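Long-range contacts in putative methylthioribose-1-phosphate isomerase (Pyrococcus horikoshii OT3, PDB 6A34), which probably catalyses the interconversion of 5-methylthioribose 1-phosphate and 5-methylthioribulose 1-phosphate in the methionine salvage pathway: residues R4-L10 and R185-D190; G69-Y73 and G88-Y93; A265-R269 and T326-Y330. All coordinates share one frame; numbering follows the deposited sequence.

Interaction 1 of 3, residues R4-L10 and R185-D190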
loop_
_atom_site.group_PDB
_atom_site.type_symbol
_atom_site.label_atom_id
_atom_site.label_comp_id
_atom_site.label_asym_id
_atom_site.label_seq_id
_atom_site.Cartn_x
_atom_site.Cartn_y
_atom_site.Cartn_z
ATOM N N ARG A 4 -19.405 12.957 28.113
ATOM C CA ARG A 4 -20.775 12.515 27.990
ATOM C C ARG A 4 -20.850 10.983 28.016
ATOM O O ARG A 4 -21.938 10.421 28.212
ATOM C CB ARG A 4 -21.392 13.037 26.682
ATOM C CG ARG A 4 -21.522 14.555 26.605
ATOM C CD ARG A 4 -21.822 15.106 25.208
ATOM N NE ARG A 4 -20.786 14.842 24.202
ATOM C CZ ARG A 4 -20.987 14.149 23.078
ATOM N NH1 ARG A 4 -22.107 13.451 22.912
ATOM N NH2 ARG A 4 -20.068 14.179 22.119
ATOM N N TYR A 5 -19.724 10.305 27.765
ATOM C CA TYR A 5 -19.711 8.845 27.673
ATOM C C TYR A 5 -18.667 8.273 28.640
ATOM O O TYR A 5 -17.673 8.913 28.920
ATOM C CB TYR A 5 -19.466 8.377 26.235
ATOM C CG TYR A 5 -20.530 8.762 25.235
ATOM C CD1 TYR A 5 -21.733 8.074 25.165
ATOM C CD2 TYR A 5 -20.322 9.804 24.337
ATOM C CE1 TYR A 5 -22.706 8.416 24.240
ATOM C CE2 TYR A 5 -21.285 10.169 23.417
ATOM C CZ TYR A 5 -22.481 9.474 23.374
ATOM O OH TYR A 5 -23.430 9.808 22.457
ATOM N N THR A 6 -18.957 7.076 29.164
ATOM C CA THR A 6 -18.001 6.227 29.869
ATOM C C THR A 6 -17.347 5.284 28.860
ATOM O O THR A 6 -17.899 5.029 27.790
ATOM C CB THR A 6 -18.690 5.415 30.980
ATOM O OG1 THR A 6 -19.584 4.531 30.318
ATOM C CG2 THR A 6 -19.452 6.247 32.000
ATOM N N PRO A 7 -16.153 4.733 29.162
ATOM C CA PRO A 7 -15.531 3.730 28.308
ATOM C C PRO A 7 -16.482 2.630 27.851
ATOM O O PRO A 7 -16.464 2.310 26.695
ATOM C CB PRO A 7 -14.447 3.150 29.209
ATOM C CG PRO A 7 -14.013 4.328 30.020
ATOM C CD PRO A 7 -15.293 5.089 30.297
ATOM N N LYS A 8 -17.341 2.142 28.752
ATOM C CA LYS A 8 -18.192 0.967 28.500
ATOM C C LYS A 8 -19.327 1.322 27.554
ATOM O O LYS A 8 -19.862 0.449 26.881
ATOM C CB LYS A 8 -18.798 0.401 29.790
ATOM C CG LYS A 8 -18.053 -0.808 30.346
ATOM C CD LYS A 8 -18.310 -1.099 31.820
ATOM C CE LYS A 8 -17.598 -2.356 32.281
ATOM N NZ LYS A 8 -17.603 -2.497 33.760
ATOM N N GLU A 9 -19.677 2.603 27.495
ATOM C CA GLU A 9 -20.669 3.046 26.524
ATOM C C GLU A 9 -20.051 3.190 25.122
ATOM O O GLU A 9 -20.806 3.254 24.154
ATOM C CB GLU A 9 -21.322 4.360 26.969
ATOM C CG GLU A 9 -22.249 4.195 28.156
ATOM C CD GLU A 9 -22.773 5.498 28.735
ATOM O OE1 GLU A 9 -21.999 6.456 28.850
ATOM O OE2 GLU A 9 -23.960 5.540 29.085
ATOM N N LEU A 10 -18.711 3.280 25.023
ATOM C CA LEU A 10 -18.001 3.580 23.750
ATOM C C LEU A 10 -17.487 2.305 23.060
ATOM O O LEU A 10 -17.346 2.271 21.845
ATOM C CB LEU A 10 -16.855 4.549 24.045
ATOM C CG LEU A 10 -17.286 5.983 24.362
ATOM C CD1 LEU A 10 -16.080 6.815 24.732
ATOM C CD2 LEU A 10 -18.049 6.628 23.207
ATOM N N ARG A 185 -15.146 6.470 18.158
ATOM C CA ARG A 185 -16.168 5.800 19.029
ATOM C C ARG A 185 -17.200 6.833 19.529
ATOM O O ARG A 185 -18.383 6.620 19.436
ATOM C CB ARG A 185 -15.480 5.015 20.148
ATOM C CG ARG A 185 -14.924 3.687 19.656
ATOM C CD ARG A 185 -14.047 3.021 20.701
ATOM N NE ARG A 185 -13.815 1.620 20.347
ATOM C CZ ARG A 185 -12.758 1.174 19.684
ATOM N NH1 ARG A 185 -11.710 1.965 19.509
ATOM N NH2 ARG A 185 -12.759 -0.061 19.195
ATOM N N VAL A 186 -16.748 8.018 19.943
ATOM C CA VAL A 186 -17.674 9.038 20.364
ATOM C C VAL A 186 -18.564 9.454 19.186
ATOM O O VAL A 186 -19.781 9.583 19.334
ATOM C CB VAL A 186 -16.940 10.238 20.974
ATOM C CG1 VAL A 186 -17.885 11.386 21.202
ATOM C CG2 VAL A 186 -16.239 9.863 22.260
ATOM N N MET A 187 -17.957 9.658 18.010
ATOM C CA MET A 187 -18.688 10.051 16.838
ATOM C C MET A 187 -19.748 8.985 16.518
ATOM O O MET A 187 -20.862 9.325 16.116
ATOM C CB MET A 187 -17.755 10.247 15.631
ATOM C CG MET A 187 -16.895 11.481 15.745
ATOM S SD MET A 187 -15.872 11.793 14.289
ATOM C CE MET A 187 -17.133 12.174 13.067
ATOM N N HIS A 188 -19.385 7.705 16.653
ATOM C CA HIS A 188 -20.289 6.598 16.279
ATOM C C HIS A 188 -21.517 6.600 17.203
ATOM O O HIS A 188 -22.653 6.494 16.748
ATOM C CB HIS A 188 -19.554 5.249 16.294
ATOM C CG HIS A 188 -20.450 4.077 16.095
ATOM N ND1 HIS A 188 -21.014 3.781 14.874
ATOM C CD2 HIS A 188 -20.894 3.133 16.946
ATOM C CE1 HIS A 188 -21.751 2.688 14.977
ATOM N NE2 HIS A 188 -21.706 2.285 16.233
ATOM N N LYS A 189 -21.270 6.741 18.504
ATOM C CA LYS A 189 -22.346 6.845 19.496
ATOM C C LYS A 189 -23.246 8.040 19.179
ATOM O O LYS A 189 -24.478 7.951 19.352
ATOM C CB LYS A 189 -21.806 7.037 20.922
ATOM C CG LYS A 189 -22.034 5.864 21.857
ATOM C CD LYS A 189 -21.464 4.575 21.297
ATOM C CE LYS A 189 -22.495 3.477 21.170
ATOM N NZ LYS A 189 -21.851 2.191 20.813
ATOM N N ASP A 190 -22.624 9.164 18.793
ATOM C CA ASP A 190 -23.370 10.403 18.538
ATOM C C ASP A 190 -24.179 10.287 17.237
ATOM O O ASP A 190 -24.973 11.161 16.940
ATOM C CB ASP A 190 -22.446 11.623 18.497
ATOM C CG ASP A 190 -22.053 12.114 19.874
ATOM O OD1 ASP A 190 -22.782 11.803 20.828
ATOM O OD2 ASP A 190 -21.022 12.795 19.980
#
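Arg4 and Asp190 both start their side chains with CG opposite the carbonyl carbon, and a bend at chi3 of Arg4 (-62°) then turns its guanidinium to meet the Asp190 carboxylate end-on. The two planes lie only 16° apart, and the salt bridge is two-pronged: NH1 of Arg4 reaches OD1 of Asp190 at 2.7 Å, while NH2 of Arg4 uses the syn lone pair of OD2 of Asp190 at 2.7 Å. Tyr5 adds a third bond, its OH donating to OD1 of Asp190 (2.7 Å) from above the carboxylate plane. Behind that hydroxyl, CB of Lys189 lies over one face of the ring, 3.5 Å from CZ of Tyr5, and the aliphatic chain of Lys189 runs on past the backbone carbonyl of Glu9. Deeper in, CD2 of Leu10 packs 3.8 Å from CG2 of Val186, and Leu148 of helix 125-157 also touches Leu10. Thr6 and Glu9 form a capping box at the start of the short turn presenting Leu10, its Glu9 N to Thr6 OG1 bond weak. The N-terminal segment is thus fastened to helix 180-189 and to Asp190, which follows it, and three donated bonds on one carboxylate should help keep Asp190 ionised and its rotation fixed.

Interaction 2 of 3, residues G69-Y73 and G88-Y93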
loop_
_atom_site.group_PDB
_atom_site.type_symbol
_atom_site.label_atom_id
_atom_site.label_comp_id
_atom_site.label_asym_id
_atom_site.label_seq_id
_atom_site.Cartn_x
_atom_site.Cartn_y
_atom_site.Cartn_z
ATOM N N GLY A 69 3.222 -5.426 35.990
ATOM C CA GLY A 69 4.206 -6.459 36.302
ATOM C C GLY A 69 4.842 -6.248 37.666
ATOM O O GLY A 69 5.150 -7.219 38.368
ATOM N N LEU A 70 5.036 -4.981 38.044
ATOM C CA LEU A 70 5.516 -4.650 39.384
ATOM C C LEU A 70 4.413 -4.814 40.435
ATOM O O LEU A 70 4.687 -5.224 41.534
ATOM C CB LEU A 70 6.079 -3.232 39.366
ATOM C CG LEU A 70 7.323 -3.079 38.485
ATOM C CD1 LEU A 70 7.731 -1.632 38.401
ATOM C CD2 LEU A 70 8.472 -3.930 39.017
ATOM N N ALA A 71 3.179 -4.437 40.097
ATOM C CA ALA A 71 2.028 -4.665 40.966
ATOM C C ALA A 71 1.945 -6.164 41.274
ATOM O O ALA A 71 1.857 -6.555 42.433
ATOM C CB ALA A 71 0.763 -4.176 40.309
ATOM N N LEU A 72 2.028 -6.980 40.220
ATOM C CA LEU A 72 2.007 -8.426 40.346
ATOM C C LEU A 72 3.139 -8.860 41.288
ATOM O O LEU A 72 2.914 -9.643 42.216
ATOM C CB LEU A 72 2.126 -9.092 38.973
ATOM C CG LEU A 72 2.130 -10.619 38.999
ATOM C CD1 LEU A 72 0.754 -11.162 39.319
ATOM C CD2 LEU A 72 2.594 -11.194 37.681
ATOM N N TYR A 73 4.335 -8.314 41.082
ATOM C CA TYR A 73 5.447 -8.628 41.938
ATOM C C TYR A 73 5.082 -8.321 43.394
ATOM O O TYR A 73 5.359 -9.123 44.291
ATOM C CB TYR A 73 6.719 -7.873 41.559
ATOM C CG TYR A 73 7.768 -8.075 42.610
ATOM C CD1 TYR A 73 8.425 -9.295 42.737
ATOM C CD2 TYR A 73 8.024 -7.081 43.538
ATOM C CE1 TYR A 73 9.328 -9.522 43.770
ATOM C CE2 TYR A 73 8.922 -7.292 44.573
ATOM C CZ TYR A 73 9.572 -8.513 44.691
ATOM O OH TYR A 73 10.450 -8.669 45.715
ATOM N N GLY A 88 14.079 -7.976 45.455
ATOM C CA GLY A 88 13.211 -8.630 44.464
ATOM C C GLY A 88 12.566 -7.618 43.533
ATOM O O GLY A 88 12.466 -7.846 42.332
ATOM N N PHE A 89 12.146 -6.481 44.095
ATOM C CA PHE A 89 11.524 -5.436 43.320
ATOM C C PHE A 89 12.497 -4.888 42.263
ATOM O O PHE A 89 12.118 -4.659 41.110
ATOM C CB PHE A 89 11.051 -4.303 44.221
ATOM C CG PHE A 89 10.619 -3.093 43.439
ATOM C CD1 PHE A 89 11.544 -2.128 43.077
ATOM C CD2 PHE A 89 9.299 -2.950 43.035
ATOM C CE1 PHE A 89 11.151 -1.033 42.327
ATOM C CE2 PHE A 89 8.898 -1.835 42.324
ATOM C CZ PHE A 89 9.832 -0.891 41.949
ATOM N N GLU A 90 13.740 -4.629 42.679
ATOM C CA GLU A 90 14.803 -4.209 41.764
ATOM C C GLU A 90 15.007 -5.283 40.681
ATOM O O GLU A 90 15.055 -4.969 39.501
ATOM C CB GLU A 90 16.092 -3.913 42.537
ATOM C CG GLU A 90 16.669 -2.541 42.232
ATOM C CD GLU A 90 17.239 -2.348 40.832
ATOM O OE1 GLU A 90 17.826 -3.304 40.295
ATOM O OE2 GLU A 90 17.115 -1.232 40.286
ATOM N N LYS A 91 15.105 -6.560 41.060
ATOM C CA LYS A 91 15.232 -7.599 40.039
ATOM C C LYS A 91 14.064 -7.517 39.043
ATOM O O LYS A 91 14.265 -7.603 37.831
ATOM C CB LYS A 91 15.270 -9.002 40.637
ATOM C CG LYS A 91 16.650 -9.476 41.068
ATOM C CD LYS A 91 16.624 -10.835 41.769
ATOM C CE LYS A 91 18.003 -11.318 42.178
ATOM N NZ LYS A 91 18.725 -10.293 42.973
ATOM N N ALA A 92 12.842 -7.342 39.562
ATOM C CA ALA A 92 11.662 -7.347 38.738
ATOM C C ALA A 92 11.643 -6.101 37.825
ATOM O O ALA A 92 11.254 -6.184 36.668
ATOM C CB ALA A 92 10.440 -7.455 39.617
ATOM N N TYR A 93 12.067 -4.958 38.359
ATOM C CA TYR A 93 12.204 -3.724 37.600
ATOM C C TYR A 93 13.112 -3.935 36.384
ATOM O O TYR A 93 12.757 -3.531 35.283
ATOM C CB TYR A 93 12.746 -2.611 38.492
ATOM C CG TYR A 93 13.298 -1.409 37.771
ATOM C CD1 TYR A 93 12.470 -0.376 37.366
ATOM C CD2 TYR A 93 14.657 -1.301 37.499
ATOM C CE1 TYR A 93 12.972 0.743 36.714
ATOM C CE2 TYR A 93 15.171 -0.202 36.823
ATOM C CZ TYR A 93 14.328 0.829 36.435
ATOM O OH TYR A 93 14.831 1.930 35.800
#
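This is an antiparallel helix-helix packing contact in the helical part of the protein, between consecutive helices 59-76 and 82-97, which form a helical hairpin joined by a short connection. Locally the axes approach to 10.0 Å, with 154° between their N-to-C directions. The interface is largely apolar and buried, with no hydrogen bond crossing between the two segments. Leu70 works through its branch end: CD2 fits against the opposite helix, 3.9 Å from CE2 of Phe89 and 4.1 Å from CB of Ala92, while CD1 also meets the Phe89 ring. Leu70 and Phe89 cross at about a right angle, and helix 104-119 covers both, through Leu110 and Ile113 on Leu70 and Val117 on Phe89.

One turn along, Tyr73 sets its ring across the partner backbone. Its CG stands opposite the backbone N (chi1 171°), a torsion that sends the ring over the Gly88-Phe89 peptide, with CE2 of Tyr73 3.7 Å from CB of Phe89 and the small CB of Ala92 near the base of the ring. The hydroxyl is hydrogen-bonded to Phe85 O, one turn before Phe89. Gly88 has no side chain in the way, which lets the phenol come in close: the carbonyl O of Gly88 lies over one face of the Tyr73 ring, near its rim, and OH of Tyr73 stands just 3.0 Å from CA of Gly88.

Interaction 3 of 3, residues A265-R269 and T326-Y330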
loop_
_atom_site.group_PDB
_atom_site.type_symbol
_atom_site.label_atom_id
_atom_site.label_comp_id
_atom_site.label_asym_id
_atom_site.label_seq_id
_atom_site.Cartn_x
_atom_site.Cartn_y
_atom_site.Cartn_z
ATOM N N ALA A 265 -1.436 13.582 4.199
ATOM C CA ALA A 265 -1.396 15.047 4.469
ATOM C C ALA A 265 -1.384 15.808 3.127
ATOM O O ALA A 265 -2.144 16.757 2.940
ATOM C CB ALA A 265 -0.190 15.392 5.323
ATOM N N VAL A 266 -0.569 15.344 2.175
ATOM C CA VAL A 266 -0.427 16.035 0.893
ATOM C C VAL A 266 -1.707 15.826 0.095
ATOM O O VAL A 266 -2.285 16.783 -0.362
ATOM C CB VAL A 266 0.829 15.591 0.122
ATOM C CG1 VAL A 266 0.854 16.115 -1.316
ATOM C CG2 VAL A 266 2.077 16.041 0.859
ATOM N N LEU A 267 -2.245 14.611 0.079
ATOM C CA LEU A 267 -3.540 14.439 -0.646
ATOM C C LEU A 267 -4.696 15.174 0.002
ATOM O O LEU A 267 -5.534 15.709 -0.726
ATOM C CB LEU A 267 -3.862 12.971 -0.782
ATOM C CG LEU A 267 -2.871 12.224 -1.659
ATOM C CD1 LEU A 267 -2.934 10.768 -1.233
ATOM C CD2 LEU A 267 -3.227 12.416 -3.120
ATOM N N ALA A 268 -4.746 15.229 1.331
ATOM C CA ALA A 268 -5.850 15.960 1.991
ATOM C C ALA A 268 -5.876 17.411 1.517
ATOM O O ALA A 268 -6.926 17.978 1.163
ATOM C CB ALA A 268 -5.718 15.903 3.486
ATOM N N ARG A 269 -4.691 18.000 1.504
ATOM C CA ARG A 269 -4.490 19.392 1.154
ATOM C C ARG A 269 -4.944 19.633 -0.289
ATOM O O ARG A 269 -5.652 20.592 -0.556
ATOM C CB ARG A 269 -3.016 19.753 1.365
ATOM C CG ARG A 269 -2.736 21.251 1.362
ATOM C CD ARG A 269 -1.773 21.645 0.265
ATOM N NE ARG A 269 -0.429 21.943 0.756
ATOM C CZ ARG A 269 0.662 21.889 -0.007
ATOM N NH1 ARG A 269 1.795 22.468 0.371
ATOM N NH2 ARG A 269 0.612 21.230 -1.147
ATOM N N THR A 326 5.489 14.634 8.788
ATOM C CA THR A 326 4.544 15.479 8.145
ATOM C C THR A 326 4.774 16.912 8.626
ATOM O O THR A 326 4.683 17.148 9.842
ATOM C CB THR A 326 3.123 14.996 8.492
ATOM O OG1 THR A 326 2.924 13.693 7.916
ATOM C CG2 THR A 326 2.063 15.978 8.031
ATOM N N PRO A 327 5.114 17.877 7.728
ATOM C CA PRO A 327 5.246 19.289 8.099
ATOM C C PRO A 327 3.918 19.858 8.648
ATOM O O PRO A 327 2.825 19.492 8.148
ATOM C CB PRO A 327 5.664 19.994 6.788
ATOM C CG PRO A 327 6.302 18.883 5.936
ATOM C CD PRO A 327 5.477 17.662 6.312
ATOM N N HIS A 328 4.022 20.749 9.656
ATOM C CA HIS A 328 2.875 21.242 10.438
ATOM C C HIS A 328 1.837 21.953 9.568
ATOM O O HIS A 328 0.689 21.933 9.911
ATOM C CB HIS A 328 3.313 22.148 11.594
ATOM C CG HIS A 328 4.058 23.358 11.155
ATOM N ND1 HIS A 328 3.408 24.523 10.732
ATOM C CD2 HIS A 328 5.385 23.580 11.057
ATOM C CE1 HIS A 328 4.329 25.407 10.367
ATOM N NE2 HIS A 328 5.556 24.844 10.559
ATOM N N LYS A 329 2.249 22.545 8.448
ATOM C CA LYS A 329 1.379 23.348 7.620
ATOM C C LYS A 329 0.212 22.549 7.002
ATOM O O LYS A 329 -0.844 23.136 6.608
ATOM C CB LYS A 329 2.203 24.031 6.523
ATOM C CG LYS A 329 2.764 23.111 5.448
ATOM C CD LYS A 329 3.346 23.870 4.257
ATOM C CE LYS A 329 3.863 22.965 3.160
ATOM N NZ LYS A 329 4.097 23.700 1.898
ATOM N N TYR A 330 0.378 21.234 6.889
ATOM C CA TYR A 330 -0.663 20.339 6.428
ATOM C C TYR A 330 -1.736 20.100 7.505
ATOM O O TYR A 330 -2.800 19.554 7.183
ATOM C CB TYR A 330 -0.017 19.015 5.979
ATOM C CG TYR A 330 0.889 19.149 4.779
ATOM C CD1 TYR A 330 0.344 19.333 3.528
ATOM C CD2 TYR A 330 2.261 19.078 4.861
ATOM C CE1 TYR A 330 1.121 19.516 2.402
ATOM C CE2 TYR A 330 3.067 19.205 3.731
ATOM C CZ TYR A 330 2.491 19.432 2.493
ATOM O OH TYR A 330 3.214 19.605 1.337
HETATM O O HOH W 1 -3.548 18.597 4.564
#
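Tyr330 lies between its 3-10 turn and helix 261-270, and its first torsion, with CG anti to the carbonyl carbon, directs the ring along the helix surface. The base of the side chain meets Ala265, with the two CB atoms of Tyr330 and Ala265 3.7 Å apart; further out, Val266 lies beside the ring and points the same way, its CG2 3.8 Å from CZ of Tyr330. Arg269 comes from the next turn of the helix. Its CG is opposite the backbone N, but chi2 (-120°) and chi3 (-105°) both leave the usual staggered values, folding the guanidinium back across Tyr330. CE1 of Tyr330 sits over one face of that group, 3.3 Å from NE of Arg269, with the planes 42° apart rather than stacked flat.

Lys329 brings NZ to the guanidinium edge near NH1 of Arg269, but both are donors and both residues touch a crystal neighbour, so the placement of this like-charged pair is doubtful. Glu270 of the second subunit forms a salt bridge with NH2 of Arg269 and probably offsets some of that charge. A water joins O of Ala265 to O of Tyr330, and CG2 of Thr326 rests on CB of Ala265. The contact thus seats the loop after strand 323-326 on a helix of the Rossmann-like domain, at the dimer interface and beside strand 255-258, which carries the predicted substrate-binding Asn257 and Lys258.

The three contacts share no segment, and their atoms do not touch. Interaction 2 is the most apolar, side chains filling the space between two helices of the helical region; along the chain it falls between the two segments that interaction 1 brings together. Interaction 1 ties the N-terminal segment to a helix of the α/β region and is only partly buried, with an apolar inner side and a charged outer one. Interaction 3 lies on the other side of the chain's centre from interaction 2, about 31 Å away between nearest atoms; it is mostly buried, yet its charged fringe involves the second subunit. In interaction 1 Arg4 and Asp190 balance charge across the contact, whereas Arg269 of interaction 3 finds its carboxylate on the second subunit.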